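Local coordinates for protein DNA polymerase (Pyrobaculum calidifontis, PDB 5MDN) that probably copies DNA as a family B polymerase, adding deoxyribonucleotides from their triphosphates to a growing strand with release of diphosphate, at residues 223-228 / 253-258; 430-435 / 535-540; 485-490 / 495-500. One frame throughout, in Å; residues are numbered along the deposited sequence.

Interaction 1 of 3, residues 223-228 / 253-258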
ATOM      1  N   ASP A 223     -16.800   4.198 -20.710  1.00 65.97           N
ATOM      2  CA  ASP A 223     -17.203   4.888 -19.487  1.00 64.32           C
ATOM      3  C   ASP A 223     -16.966   4.008 -18.263  1.00 60.88           C
ATOM      4  O   ASP A 223     -17.928   3.562 -17.624  1.00 58.45           O
ATOM      5  CB  ASP A 223     -18.674   5.318 -19.551  1.00 65.71           C
ATOM      6  CG  ASP A 223     -19.059   6.252 -18.417  1.00 63.54           C
ATOM      7  OD1 ASP A 223     -18.150   6.873 -17.827  1.00 63.79           O
ATOM      8  OD2 ASP A 223     -20.267   6.364 -18.114  1.00 64.42           O
ATOM      9  N   PRO A 224     -15.714   3.728 -17.911  1.00 59.40           N
ATOM     10  CA  PRO A 224     -15.454   2.862 -16.759  1.00 58.41           C
ATOM     11  C   PRO A 224     -15.650   3.590 -15.440  1.00 59.31           C
ATOM     12  O   PRO A 224     -15.449   4.802 -15.326  1.00 62.49           O
ATOM     13  CB  PRO A 224     -13.985   2.466 -16.951  1.00 58.24           C
ATOM     14  CG  PRO A 224     -13.387   3.649 -17.627  1.00 59.23           C
ATOM     15  CD  PRO A 224     -14.464   4.188 -18.543  1.00 60.36           C
ATOM     16  N   ASP A 225     -16.049   2.820 -14.429  1.00 58.29           N
ATOM     17  CA  ASP A 225     -16.152   3.337 -13.070  1.00 57.97           C
ATOM     18  C   ASP A 225     -14.834   3.212 -12.316  1.00 57.93           C
ATOM     19  O   ASP A 225     -14.500   4.080 -11.502  1.00 56.58           O
ATOM     20  CB  ASP A 225     -17.260   2.604 -12.310  1.00 59.30           C
ATOM     21  CG  ASP A 225     -18.602   2.690 -13.011  1.00 61.05           C
ATOM     22  OD1 ASP A 225     -19.099   3.819 -13.210  1.00 57.58           O
ATOM     23  OD2 ASP A 225     -19.163   1.628 -13.359  1.00 64.19           O
ATOM     24  N   VAL A 226     -14.087   2.139 -12.568  1.00 56.61           N
ATOM     25  CA  VAL A 226     -12.767   1.927 -11.989  1.00 54.99           C
ATOM     26  C   VAL A 226     -11.764   1.752 -13.121  1.00 55.82           C
ATOM     27  O   VAL A 226     -12.030   1.041 -14.097  1.00 57.87           O
ATOM     28  CB  VAL A 226     -12.748   0.702 -11.049  1.00 55.50           C
ATOM     29  CG1 VAL A 226     -11.454   0.667 -10.251  1.00 56.25           C
ATOM     30  CG2 VAL A 226     -13.955   0.724 -10.121  1.00 57.50           C
ATOM     31  N   ILE A 227     -10.611   2.405 -12.990  1.00 53.34           N
ATOM     32  CA  ILE A 227      -9.485   2.214 -13.896  1.00 52.47           C
ATOM     33  C   ILE A 227      -8.348   1.597 -13.095  1.00 53.28           C
ATOM     34  O   ILE A 227      -7.846   2.209 -12.143  1.00 55.17           O
ATOM     35  CB  ILE A 227      -9.049   3.532 -14.553  1.00 52.36           C
ATOM     36  CG1 ILE A 227     -10.112   4.011 -15.543  1.00 53.93           C
ATOM     37  CG2 ILE A 227      -7.707   3.365 -15.250  1.00 53.72           C
ATOM     38  CD1 ILE A 227      -9.819   5.370 -16.149  1.00 55.82           C
ATOM     39  N   VAL A 228      -7.941   0.388 -13.474  1.00 50.24           N
ATOM     40  CA  VAL A 228      -6.905  -0.353 -12.766  1.00 52.90           C
ATOM     41  C   VAL A 228      -5.667  -0.448 -13.644  1.00 52.05           C
ATOM     42  O   VAL A 228      -5.764  -0.633 -14.862  1.00 55.19           O
ATOM     43  CB  VAL A 228      -7.386  -1.758 -12.353  1.00 56.09           C
ATOM     44  CG1 VAL A 228      -7.946  -1.734 -10.939  1.00 58.33           C
ATOM     45  CG2 VAL A 228      -8.428  -2.269 -13.335  1.00 57.30           C
ATOM     46  N   VAL A 253      -9.918  12.069 -19.988  1.00 57.73           N
ATOM     47  CA  VAL A 253     -10.456  10.750 -19.685  1.00 55.59           C
ATOM     48  C   VAL A 253     -11.496  10.755 -18.566  1.00 55.45           C
ATOM     49  O   VAL A 253     -12.252   9.778 -18.452  1.00 55.97           O
ATOM     50  CB  VAL A 253      -9.330   9.748 -19.355  1.00 52.70           C
ATOM     51  CG1 VAL A 253      -8.456   9.513 -20.576  1.00 52.98           C
ATOM     52  CG2 VAL A 253      -8.503  10.246 -18.184  1.00 51.99           C
ATOM     53  N   ASP A 254     -11.567  11.799 -17.742  1.00 53.95           N
ATOM     54  CA  ASP A 254     -12.513  11.775 -16.636  1.00 54.19           C
ATOM     55  C   ASP A 254     -13.930  12.077 -17.131  1.00 53.48           C
ATOM     56  O   ASP A 254     -14.162  12.374 -18.306  1.00 55.53           O
ATOM     57  CB  ASP A 254     -12.052  12.722 -15.522  1.00 55.22           C
ATOM     58  CG  ASP A 254     -12.221  14.204 -15.854  1.00 54.25           C
ATOM     59  OD1 ASP A 254     -13.096  14.593 -16.655  1.00 54.22           O
ATOM     60  OD2 ASP A 254     -11.462  15.007 -15.272  1.00 52.39           O
ATOM     61  N   ARG A 255     -14.899  11.995 -16.217  1.00 55.54           N
ATOM     62  CA  ARG A 255     -16.307  12.083 -16.591  1.00 58.06           C
ATOM     63  C   ARG A 255     -16.781  13.501 -16.891  1.00 60.08           C
ATOM     64  O   ARG A 255     -17.917  13.662 -17.352  1.00 67.64           O
ATOM     65  CB  ARG A 255     -17.193  11.437 -15.521  1.00 58.39           C
ATOM     66  CG  ARG A 255     -17.131   9.918 -15.556  1.00 57.86           C
ATOM     67  CD  ARG A 255     -18.433   9.294 -15.066  1.00 57.61           C
ATOM     68  NE  ARG A 255     -18.441   7.841 -15.236  1.00 58.76           N
ATOM     69  CZ  ARG A 255     -18.453   6.948 -14.250  1.00 58.84           C
ATOM     70  NH1 ARG A 255     -18.457   7.343 -12.985  1.00 59.01           N
ATOM     71  NH2 ARG A 255     -18.468   5.652 -14.536  1.00 56.79           N
ATOM     72  N   LEU A 256     -15.970  14.524 -16.638  1.00 58.49           N
ATOM     73  CA  LEU A 256     -16.308  15.892 -17.020  1.00 58.18           C
ATOM     74  C   LEU A 256     -15.331  16.416 -18.067  1.00 58.71           C
ATOM     75  O   LEU A 256     -14.964  17.594 -18.073  1.00 58.78           O
ATOM     76  CB  LEU A 256     -16.355  16.822 -15.808  1.00 58.23           C
ATOM     77  CG  LEU A 256     -17.410  16.584 -14.720  1.00 58.34           C
ATOM     78  CD1 LEU A 256     -18.791  16.370 -15.332  1.00 57.90           C
ATOM     79  CD2 LEU A 256     -17.037  15.432 -13.790  1.00 61.71           C
ATOM     80  N   GLY A 257     -14.930  15.539 -18.986  1.00 55.33           N
ATOM     81  CA  GLY A 257     -14.032  15.916 -20.066  1.00 56.92           C
ATOM     82  C   GLY A 257     -12.709  16.493 -19.626  1.00 55.75           C
ATOM     83  O   GLY A 257     -12.108  17.277 -20.367  1.00 57.45           O
ATOM     84  N   GLY A 258     -12.230  16.125 -18.439  1.00 55.22           N
ATOM     85  CA  GLY A 258     -11.009  16.668 -17.889  1.00 55.53           C
ATOM     86  C   GLY A 258      -9.869  15.658 -17.906  1.00 54.21           C
ATOM     87  O   GLY A 258     -10.049  14.471 -18.173  1.00 54.21           O
TER

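Interaction 2 of 3, residues 430-435 / 535-540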
ATOM      1  N   MET A 430      -8.781  -3.621  24.551  1.00 54.50           N
ATOM      2  CA  MET A 430     -10.161  -3.575  25.026  1.00 56.02           C
ATOM      3  C   MET A 430     -10.277  -4.094  26.455  1.00 59.65           C
ATOM      4  O   MET A 430     -10.896  -3.451  27.308  1.00 60.82           O
ATOM      5  CB  MET A 430     -11.080  -4.371  24.095  1.00 55.42           C
ATOM      6  CG  MET A 430     -11.348  -3.706  22.755  1.00 54.55           C
ATOM      7  SD  MET A 430     -12.328  -4.721  21.630  1.00 55.07           S
ATOM      8  CE  MET A 430     -11.275  -6.155  21.431  1.00 57.45           C
ATOM      9  N   LYS A 431      -9.686  -5.261  26.730  1.00 58.93           N
ATOM     10  CA  LYS A 431      -9.860  -5.901  28.032  1.00 61.10           C
ATOM     11  C   LYS A 431      -9.185  -5.117  29.152  1.00 58.56           C
ATOM     12  O   LYS A 431      -9.633  -5.174  30.303  1.00 58.52           O
ATOM     13  CB  LYS A 431      -9.317  -7.330  27.969  1.00 66.93           C
ATOM     14  CG  LYS A 431      -9.465  -8.142  29.240  1.00 73.87           C
ATOM     15  CD  LYS A 431      -8.885  -9.537  29.046  1.00 76.40           C
ATOM     16  CE  LYS A 431      -8.892 -10.341  30.337  1.00 76.20           C
ATOM     17  NZ  LYS A 431     -10.271 -10.557  30.854  1.00 76.55           N
ATOM     18  N   TYR A 432      -8.125  -4.373  28.841  1.00 59.61           N
ATOM     19  CA  TYR A 432      -7.432  -3.560  29.831  1.00 59.84           C
ATOM     20  C   TYR A 432      -7.634  -2.067  29.623  1.00 58.25           C
ATOM     21  O   TYR A 432      -7.074  -1.268  30.383  1.00 58.48           O
ATOM     22  CB  TYR A 432      -5.937  -3.900  29.831  1.00 62.71           C
ATOM     23  CG  TYR A 432      -5.666  -5.330  30.238  1.00 67.81           C
ATOM     24  CD1 TYR A 432      -5.944  -5.767  31.527  1.00 69.08           C
ATOM     25  CD2 TYR A 432      -5.156  -6.249  29.330  1.00 68.14           C
ATOM     26  CE1 TYR A 432      -5.709  -7.073  31.906  1.00 70.21           C
ATOM     27  CE2 TYR A 432      -4.919  -7.559  29.700  1.00 69.02           C
ATOM     28  CZ  TYR A 432      -5.196  -7.965  30.988  1.00 70.07           C
ATOM     29  OH  TYR A 432      -4.961  -9.268  31.361  1.00 76.12           O
ATOM     30  N   ASN A 433      -8.420  -1.673  28.621  1.00 58.66           N
ATOM     31  CA  ASN A 433      -8.841  -0.286  28.428  1.00 58.74           C
ATOM     32  C   ASN A 433      -7.641   0.651  28.287  1.00 59.55           C
ATOM     33  O   ASN A 433      -7.546   1.686  28.952  1.00 54.28           O
ATOM     34  CB  ASN A 433      -9.765   0.160  29.565  1.00 60.69           C
ATOM     35  CG  ASN A 433     -10.595   1.371  29.198  1.00 62.80           C
ATOM     36  OD1 ASN A 433     -11.500   1.288  28.368  1.00 65.89           O
ATOM     37  ND2 ASN A 433     -10.303   2.501  29.827  1.00 62.39           N
ATOM     38  N   LEU A 434      -6.716   0.281  27.405  1.00 59.02           N
ATOM     39  CA  LEU A 434      -5.538   1.095  27.135  1.00 58.56           C
ATOM     40  C   LEU A 434      -5.867   2.135  26.072  1.00 58.20           C
ATOM     41  O   LEU A 434      -6.432   1.803  25.024  1.00 59.45           O
ATOM     42  CB  LEU A 434      -4.365   0.224  26.681  1.00 57.50           C
ATOM     43  CG  LEU A 434      -3.605  -0.636  27.699  1.00 57.94           C
ATOM     44  CD1 LEU A 434      -4.121  -0.453  29.122  1.00 56.68           C
ATOM     45  CD2 LEU A 434      -3.647  -2.102  27.296  1.00 58.68           C
ATOM     46  N   SER A 435      -5.494   3.389  26.337  1.00 59.31           N
ATOM     47  CA  SER A 435      -5.797   4.512  25.457  1.00 58.20           C
ATOM     48  C   SER A 435      -5.066   5.751  25.961  1.00 58.64           C
ATOM     49  O   SER A 435      -4.774   5.850  27.161  1.00 59.78           O
ATOM     50  CB  SER A 435      -7.305   4.766  25.399  1.00 57.12           C
ATOM     51  OG  SER A 435      -7.641   5.636  24.334  1.00 57.22           O
ATOM     52  N   THR A 535       2.675  -3.808  24.533  1.00 73.20           N
ATOM     53  CA  THR A 535       3.722  -4.808  24.335  1.00 72.81           C
ATOM     54  C   THR A 535       3.928  -5.650  25.588  1.00 70.73           C
ATOM     55  O   THR A 535       4.069  -6.876  25.503  1.00 67.61           O
ATOM     56  CB  THR A 535       5.035  -4.133  23.936  1.00 74.85           C
ATOM     57  OG1 THR A 535       5.528  -3.356  25.034  1.00 79.27           O
ATOM     58  CG2 THR A 535       4.829  -3.228  22.737  1.00 75.94           C
ATOM     59  N   ALA A 536       3.954  -5.008  26.759  1.00 68.49           N
ATOM     60  CA  ALA A 536       4.242  -5.732  27.993  1.00 67.63           C
ATOM     61  C   ALA A 536       3.144  -6.738  28.310  1.00 69.12           C
ATOM     62  O   ALA A 536       3.431  -7.868  28.721  1.00 72.36           O
ATOM     63  CB  ALA A 536       4.424  -4.751  29.150  1.00 67.37           C
ATOM     64  N   PHE A 537       1.880  -6.344  28.132  1.00 65.71           N
ATOM     65  CA  PHE A 537       0.796  -7.319  28.201  1.00 67.59           C
ATOM     66  C   PHE A 537       0.970  -8.400  27.143  1.00 66.91           C
ATOM     67  O   PHE A 537       0.755  -9.585  27.417  1.00 65.42           O
ATOM     68  CB  PHE A 537      -0.558  -6.626  28.040  1.00 70.35           C
ATOM     69  CG  PHE A 537      -1.126  -6.086  29.323  1.00 72.92           C
ATOM     70  CD1 PHE A 537      -1.630  -6.944  30.289  1.00 72.20           C
ATOM     71  CD2 PHE A 537      -1.181  -4.720  29.554  1.00 74.19           C
ATOM     72  CE1 PHE A 537      -2.163  -6.451  31.467  1.00 71.42           C
ATOM     73  CE2 PHE A 537      -1.712  -4.222  30.730  1.00 75.04           C
ATOM     74  CZ  PHE A 537      -2.205  -5.088  31.687  1.00 75.07           C
ATOM     75  N   ALA A 538       1.375  -8.007  25.932  1.00 68.63           N
ATOM     76  CA  ALA A 538       1.529  -8.968  24.843  1.00 70.37           C
ATOM     77  C   ALA A 538       2.655  -9.953  25.126  1.00 67.93           C
ATOM     78  O   ALA A 538       2.501 -11.162  24.906  1.00 64.47           O
ATOM     79  CB  ALA A 538       1.781  -8.234  23.528  1.00 73.13           C
ATOM     80  N   ARG A 539       3.800  -9.456  25.595  1.00 67.51           N
ATOM     81  CA  ARG A 539       4.925 -10.336  25.885  1.00 73.07           C
ATOM     82  C   ARG A 539       4.581 -11.327  26.992  1.00 74.07           C
ATOM     83  O   ARG A 539       4.974 -12.498  26.932  1.00 76.26           O
ATOM     84  CB  ARG A 539       6.151  -9.504  26.264  1.00 78.17           C
ATOM     85  CG  ARG A 539       7.382 -10.320  26.621  1.00 83.62           C
ATOM     86  CD  ARG A 539       8.532  -9.425  27.058  1.00 89.34           C
ATOM     87  NE  ARG A 539       8.943  -8.506  26.000  1.00 94.39           N
ATOM     88  CZ  ARG A 539       9.847  -8.795  25.070  1.00 97.65           C
ATOM     89  NH1 ARG A 539      10.438  -9.981  25.063  1.00 98.77           N
ATOM     90  NH2 ARG A 539      10.159  -7.898  24.144  1.00 97.74           N
ATOM     91  N   ALA A 540       3.834 -10.879  28.006  1.00 75.29           N
ATOM     92  CA  ALA A 540       3.580 -11.717  29.176  1.00 72.52           C
ATOM     93  C   ALA A 540       2.775 -12.964  28.824  1.00 72.99           C
ATOM     94  O   ALA A 540       3.100 -14.067  29.281  1.00 77.32           O
ATOM     95  CB  ALA A 540       2.859 -10.905  30.252  1.00 71.46           C
TER

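Interaction 3 of 3, residues 485-490 / 495-500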
ATOM      1  N   GLU A 485     -21.575 -13.699  11.269  1.00 78.88           N
ATOM      2  CA  GLU A 485     -22.682 -14.634  11.439  1.00 82.21           C
ATOM      3  C   GLU A 485     -23.659 -14.573  10.272  1.00 85.14           C
ATOM      4  O   GLU A 485     -24.272 -15.590   9.930  1.00 86.59           O
ATOM      5  CB  GLU A 485     -23.410 -14.377  12.762  1.00 81.90           C
ATOM      6  CG  GLU A 485     -24.371 -13.198  12.757  1.00 86.52           C
ATOM      7  CD  GLU A 485     -25.328 -13.229  13.934  1.00 92.43           C
ATOM      8  OE1 GLU A 485     -26.080 -14.220  14.059  1.00 96.23           O
ATOM      9  OE2 GLU A 485     -25.331 -12.267  14.730  1.00 96.38           O
ATOM     10  N   GLU A 486     -23.826 -13.398   9.657  1.00 84.36           N
ATOM     11  CA  GLU A 486     -24.660 -13.295   8.466  1.00 82.88           C
ATOM     12  C   GLU A 486     -24.093 -14.100   7.306  1.00 86.44           C
ATOM     13  O   GLU A 486     -24.841 -14.455   6.387  1.00 88.05           O
ATOM     14  CB  GLU A 486     -24.817 -11.828   8.061  1.00 80.89           C
ATOM     15  CG  GLU A 486     -26.087 -11.513   7.277  1.00 83.55           C
ATOM     16  CD  GLU A 486     -27.295 -11.272   8.170  1.00 87.54           C
ATOM     17  OE1 GLU A 486     -27.373 -11.882   9.260  1.00 87.87           O
ATOM     18  OE2 GLU A 486     -28.166 -10.464   7.783  1.00 87.81           O
ATOM     19  N   ALA A 487     -22.788 -14.392   7.325  1.00 82.04           N
ATOM     20  CA  ALA A 487     -22.200 -15.234   6.290  1.00 85.06           C
ATOM     21  C   ALA A 487     -22.683 -16.675   6.397  1.00 90.14           C
ATOM     22  O   ALA A 487     -22.689 -17.403   5.397  1.00 95.95           O
ATOM     23  CB  ALA A 487     -20.674 -15.178   6.371  1.00 85.04           C
ATOM     24  N   LYS A 488     -23.089 -17.105   7.594  1.00 93.89           N
ATOM     25  CA  LYS A 488     -23.640 -18.443   7.759  1.00 95.53           C
ATOM     26  C   LYS A 488     -24.963 -18.626   7.025  1.00 96.52           C
ATOM     27  O   LYS A 488     -25.347 -19.767   6.743  1.00 90.13           O
ATOM     28  CB  LYS A 488     -23.822 -18.759   9.244  1.00 96.63           C
ATOM     29  CG  LYS A 488     -22.522 -18.852  10.033  1.00 97.50           C
ATOM     30  CD  LYS A 488     -22.789 -18.902  11.532  1.00100.52           C
ATOM     31  CE  LYS A 488     -21.503 -18.767  12.336  1.00103.17           C
ATOM     32  NZ  LYS A 488     -20.556 -19.887  12.062  1.00104.20           N
ATOM     33  N   LYS A 489     -25.673 -17.534   6.724  1.00 99.96           N
ATOM     34  CA  LYS A 489     -26.939 -17.647   6.004  1.00 96.13           C
ATOM     35  C   LYS A 489     -26.732 -18.187   4.595  1.00 91.79           C
ATOM     36  O   LYS A 489     -27.550 -18.968   4.096  1.00 95.25           O
ATOM     37  CB  LYS A 489     -27.644 -16.290   5.947  1.00 95.78           C
ATOM     38  CG  LYS A 489     -28.988 -16.332   5.223  1.00 95.48           C
ATOM     39  CD  LYS A 489     -29.525 -14.942   4.922  1.00 97.73           C
ATOM     40  CE  LYS A 489     -29.968 -14.215   6.177  1.00 99.74           C
ATOM     41  NZ  LYS A 489     -30.468 -12.846   5.862  1.00 99.84           N
ATOM     42  N   TYR A 490     -25.648 -17.791   3.945  1.00 93.51           N
ATOM     43  CA  TYR A 490     -25.373 -18.145   2.563  1.00 92.34           C
ATOM     44  C   TYR A 490     -24.396 -19.308   2.480  1.00 92.37           C
ATOM     45  O   TYR A 490     -23.629 -19.561   3.415  1.00 94.02           O
ATOM     46  CB  TYR A 490     -24.801 -16.933   1.815  1.00 92.70           C
ATOM     47  CG  TYR A 490     -25.719 -15.729   1.786  1.00 93.89           C
ATOM     48  CD1 TYR A 490     -25.722 -14.801   2.823  1.00 90.74           C
ATOM     49  CD2 TYR A 490     -26.586 -15.522   0.722  1.00 93.65           C
ATOM     50  CE1 TYR A 490     -26.564 -13.702   2.795  1.00 88.62           C
ATOM     51  CE2 TYR A 490     -27.429 -14.428   0.686  1.00 91.62           C
ATOM     52  CZ  TYR A 490     -27.414 -13.521   1.726  1.00 90.27           C
ATOM     53  OH  TYR A 490     -28.250 -12.430   1.695  1.00 93.26           O
ATOM     54  N   PRO A 495     -21.552 -15.943  -4.456  1.00 99.17           N
ATOM     55  CA  PRO A 495     -21.064 -14.555  -4.522  1.00 97.10           C
ATOM     56  C   PRO A 495     -21.385 -13.770  -3.264  1.00 94.65           C
ATOM     57  O   PRO A 495     -20.559 -12.975  -2.801  1.00 93.18           O
ATOM     58  CB  PRO A 495     -21.780 -13.990  -5.758  1.00 93.75           C
ATOM     59  CG  PRO A 495     -22.957 -14.885  -5.971  1.00 93.44           C
ATOM     60  CD  PRO A 495     -22.499 -16.246  -5.544  1.00 97.47           C
ATOM     61  N   GLU A 496     -22.572 -13.985  -2.691  1.00 93.13           N
ATOM     62  CA  GLU A 496     -22.966 -13.263  -1.487  1.00 89.71           C
ATOM     63  C   GLU A 496     -22.100 -13.633  -0.287  1.00 84.23           C
ATOM     64  O   GLU A 496     -21.914 -12.810   0.616  1.00 84.19           O
ATOM     65  CB  GLU A 496     -24.439 -13.537  -1.183  1.00 93.99           C
ATOM     66  CG  GLU A 496     -25.403 -13.031  -2.247  1.00 98.85           C
ATOM     67  CD  GLU A 496     -25.655 -14.048  -3.348  1.00100.31           C
ATOM     68  OE1 GLU A 496     -24.986 -15.102  -3.351  1.00 98.58           O
ATOM     69  OE2 GLU A 496     -26.519 -13.790  -4.212  1.00100.50           O
ATOM     70  N   TYR A 497     -21.568 -14.859  -0.252  1.00 88.32           N
ATOM     71  CA  TYR A 497     -20.693 -15.252   0.850  1.00 83.82           C
ATOM     72  C   TYR A 497     -19.316 -14.612   0.717  1.00 80.56           C
ATOM     73  O   TYR A 497     -18.757 -14.118   1.703  1.00 77.91           O
ATOM     74  CB  TYR A 497     -20.572 -16.778   0.912  1.00 83.39           C
ATOM     75  CG  TYR A 497     -19.751 -17.294   2.080  1.00 80.04           C
ATOM     76  CD1 TYR A 497     -18.376 -17.472   1.970  1.00 78.66           C
ATOM     77  CD2 TYR A 497     -20.356 -17.609   3.290  1.00 78.43           C
ATOM     78  CE1 TYR A 497     -17.628 -17.942   3.036  1.00 79.43           C
ATOM     79  CE2 TYR A 497     -19.614 -18.080   4.361  1.00 80.94           C
ATOM     80  CZ  TYR A 497     -18.253 -18.245   4.228  1.00 82.76           C
ATOM     81  OH  TYR A 497     -17.516 -18.713   5.292  1.00 88.66           O
ATOM     82  N   ARG A 498     -18.752 -14.621  -0.493  1.00 76.83           N
ATOM     83  CA  ARG A 498     -17.411 -14.084  -0.699  1.00 81.83           C
ATOM     84  C   ARG A 498     -17.371 -12.584  -0.434  1.00 80.98           C
ATOM     85  O   ARG A 498     -16.378 -12.062   0.087  1.00 83.69           O
ATOM     86  CB  ARG A 498     -16.937 -14.407  -2.114  1.00 87.38           C
ATOM     87  CG  ARG A 498     -16.685 -15.890  -2.328  1.00 94.46           C
ATOM     88  CD  ARG A 498     -16.227 -16.201  -3.741  1.00 97.47           C
ATOM     89  NE  ARG A 498     -16.882 -17.398  -4.263  1.00 98.72           N
ATOM     90  CZ  ARG A 498     -17.893 -17.390  -5.126  1.00101.15           C
ATOM     91  NH1 ARG A 498     -18.373 -16.241  -5.582  1.00101.23           N
ATOM     92  NH2 ARG A 498     -18.419 -18.534  -5.537  1.00102.96           N
ATOM     93  N   LEU A 499     -18.441 -11.875  -0.799  1.00 81.10           N
ATOM     94  CA  LEU A 499     -18.503 -10.444  -0.527  1.00 79.40           C
ATOM     95  C   LEU A 499     -18.506 -10.174   0.972  1.00 75.41           C
ATOM     96  O   LEU A 499     -17.815  -9.268   1.449  1.00 76.51           O
ATOM     97  CB  LEU A 499     -19.743  -9.840  -1.183  1.00 81.11           C
ATOM     98  CG  LEU A 499     -19.672  -9.625  -2.694  1.00 83.55           C
ATOM     99  CD1 LEU A 499     -21.037  -9.849  -3.294  1.00 85.62           C
ATOM    100  CD2 LEU A 499     -19.182  -8.224  -3.006  1.00 83.10           C
ATOM    101  N   LEU A 500     -19.287 -10.952   1.728  1.00 72.01           N
ATOM    102  CA  LEU A 500     -19.312 -10.806   3.179  1.00 69.81           C
ATOM    103  C   LEU A 500     -17.990 -11.214   3.818  1.00 70.14           C
ATOM    104  O   LEU A 500     -17.595 -10.643   4.841  1.00 70.66           O
ATOM    105  CB  LEU A 500     -20.456 -11.636   3.760  1.00 69.61           C
ATOM    106  CG  LEU A 500     -21.852 -11.017   3.675  1.00 69.35           C
ATOM    107  CD1 LEU A 500     -22.914 -12.019   4.108  1.00 67.81           C
ATOM    108  CD2 LEU A 500     -21.941  -9.743   4.502  1.00 69.66           C
TER

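Interaction 1 of 3, residues 223-228 / 253-258
Arg255 reaches out of its loop with an extended chain from CG to NE and meets two carboxylates, Asp223 and Asp225, on either side of Pro224. Arg255 NE donates to Asp223 OD1 at 2.8 Å, nearly straight at 171°; the oxygen sits in the guanidinium plane and is met on its syn side. The carboxylate itself stands almost perpendicular to the guanidinium, the two planes being 84° apart. Arg255 NH2 makes the second salt bridge, to Asp225 OD1, though its modelled length is too short to be trusted.

One polar neighbour is not a bond: Pro224 O lies 3.2 Å from Arg255 NH2 at a poor angle, and bonds instead to Arg273 NE. Arg273 also shares Asp223 OD1, while Arg164 takes Asp223 OD2 and Arg30 takes Asp225 OD2.

Hydrogen bonds inside 253-258 shape the base from which the arginine springs. Asp254 OD1 accepts Leu256 N at 2.9 Å, an Asx turn, and Gly258 N from the opposite face of the carboxylate, around a type I turn.

Asp223 is the first residue after helix 209-222 of the RNase H-like exonuclease domain, just ahead of strand 226-229. With several arginines gathered round a buried Asp225 and a partly exposed Asp223, each charge probably stabilises the other, which would favour the ionised form of both carboxylates.

Interaction 2 of 3, residues 430-435 / 535-540
Tyr432 and Phe537 lie face to face, ring centroids 3.9 Å apart and planes tilted by only 19°. The overlap is uneven. Phe537 CE1 hangs over the middle of the tyrosine ring, 3.3 Å above its plane, whereas Tyr432 CD2 covers the phenylalanine nearer its rim. The nearest carbons, Tyr432 CE2 and Phe537 CD1, are 3.4 Å apart. Leu434 joins from the same loop: its CD2 methyl comes obliquely to Phe537 CD2 at 4.2 Å, so one phenylalanine is touched by two residues of 430-435.

Both rings are swung out of their backbones in the same sense. Each has CG anti to its own carbonyl carbon (chi1 -63° in Tyr432, -86° in Phe537), which sends the rings into the gap between the two backbones, still 9.2 Å apart at the CA atoms of Tyr432 and Phe537.

Further out, the turn between Tyr432 and Leu434 is set by Asn433, whose positive phi makes it the C' residue of a Schellman motif, with Leu434 N bonded to Met429 O. The side-chain carboxamide of Asn433 is held at both ends, OD1 by Gly467 N and ND2 by Arg462 O. Ile428, Ala454 and Pro455 pack on Phe537 as well.

This is plain apolar packing away from the magnesium sites. It joins the C-terminal end of helix 424-431, the helix that follows palm strand 416-420 and begins within the SxYP motif of family B polymerases, to the long helix 528-551: a Schellman motif at a helix C-terminus whose neighbouring tyrosine stacks on a phenylalanine of another helix.

Interaction 3 of 3, residues 485-490 / 495-500
Ala487 and Tyr497 mark the close part of this contact, their CA atoms only 5.6 Å apart. The tyrosine ring packs against the small alanine side chain: Ala487 CB lies 3.7 Å from Tyr497 CE2, and the carbonyl oxygen of Ala487 points at the ring edge, in the ring plane, 3.2 Å from Tyr497 CD2. Tyr497 gets there because its CG is anti to the backbone N (chi1 -176°), which lays the ring against the backbone of Ala487. Leu500, about a turn further on, meets the alanine from another part of the same helix; its CD1 methyl is 4.0 Å from Ala487 CA and also comes near Glu486 O and Tyr490 CD1.

The two helices, 468-486 and 495-512, form the antiparallel hairpin that makes the fingers of family B polymerases, and this contact closes it at the tip, where the chain turns back through 491-494. Within that turn Ser494 OG is hydrogen-bonded to Tyr497 N, and Asp493 makes a salt bridge with Arg498.

Toward solvent the packing changes character. Tyr490 is sandwiched through aliphatic carbons: Glu496 CB sits over one face as a CH-pi contact, 3.8 Å from the ring centroid and displaced toward the rim, while Lys489 CG lies more distantly over the opposite face. The glutamate chain bends at chi2 (88°), and its carboxylate ends almost parallel to the ring plane. Phe159, from a loop distant in sequence, touches the same Glu496. At the outer margin lies the exposed Glu486: among its side-chain atoms CB comes nearest, 4.4 Å from Leu500 CD1, and its OE2 keeps a long salt bridge of 3.8 Å with Lys489 NZ.

Interactions 1 and 2 are buried, and interaction 3 lies at the surface. Their chemistry differs all the same: interaction 1 is dominated by salt bridges and sits in the exonuclease domain, interaction 2 rests on an aromatic stack in the palm, and interaction 3 mixes apolar packing with a CH-pi contact at the fingers tip. Interactions 2 and 3 both belong to the polymerase region, and 485-490 / 495-500 is nested within the chain loop that 430-435 / 535-540 closes. Helix 468-486 packs on Met430 of segment 430-435 and runs into segment 485-490. None touches another; the centres of interactions 1 and 2 are 46 Å apart, on opposite sides of the chain's centre.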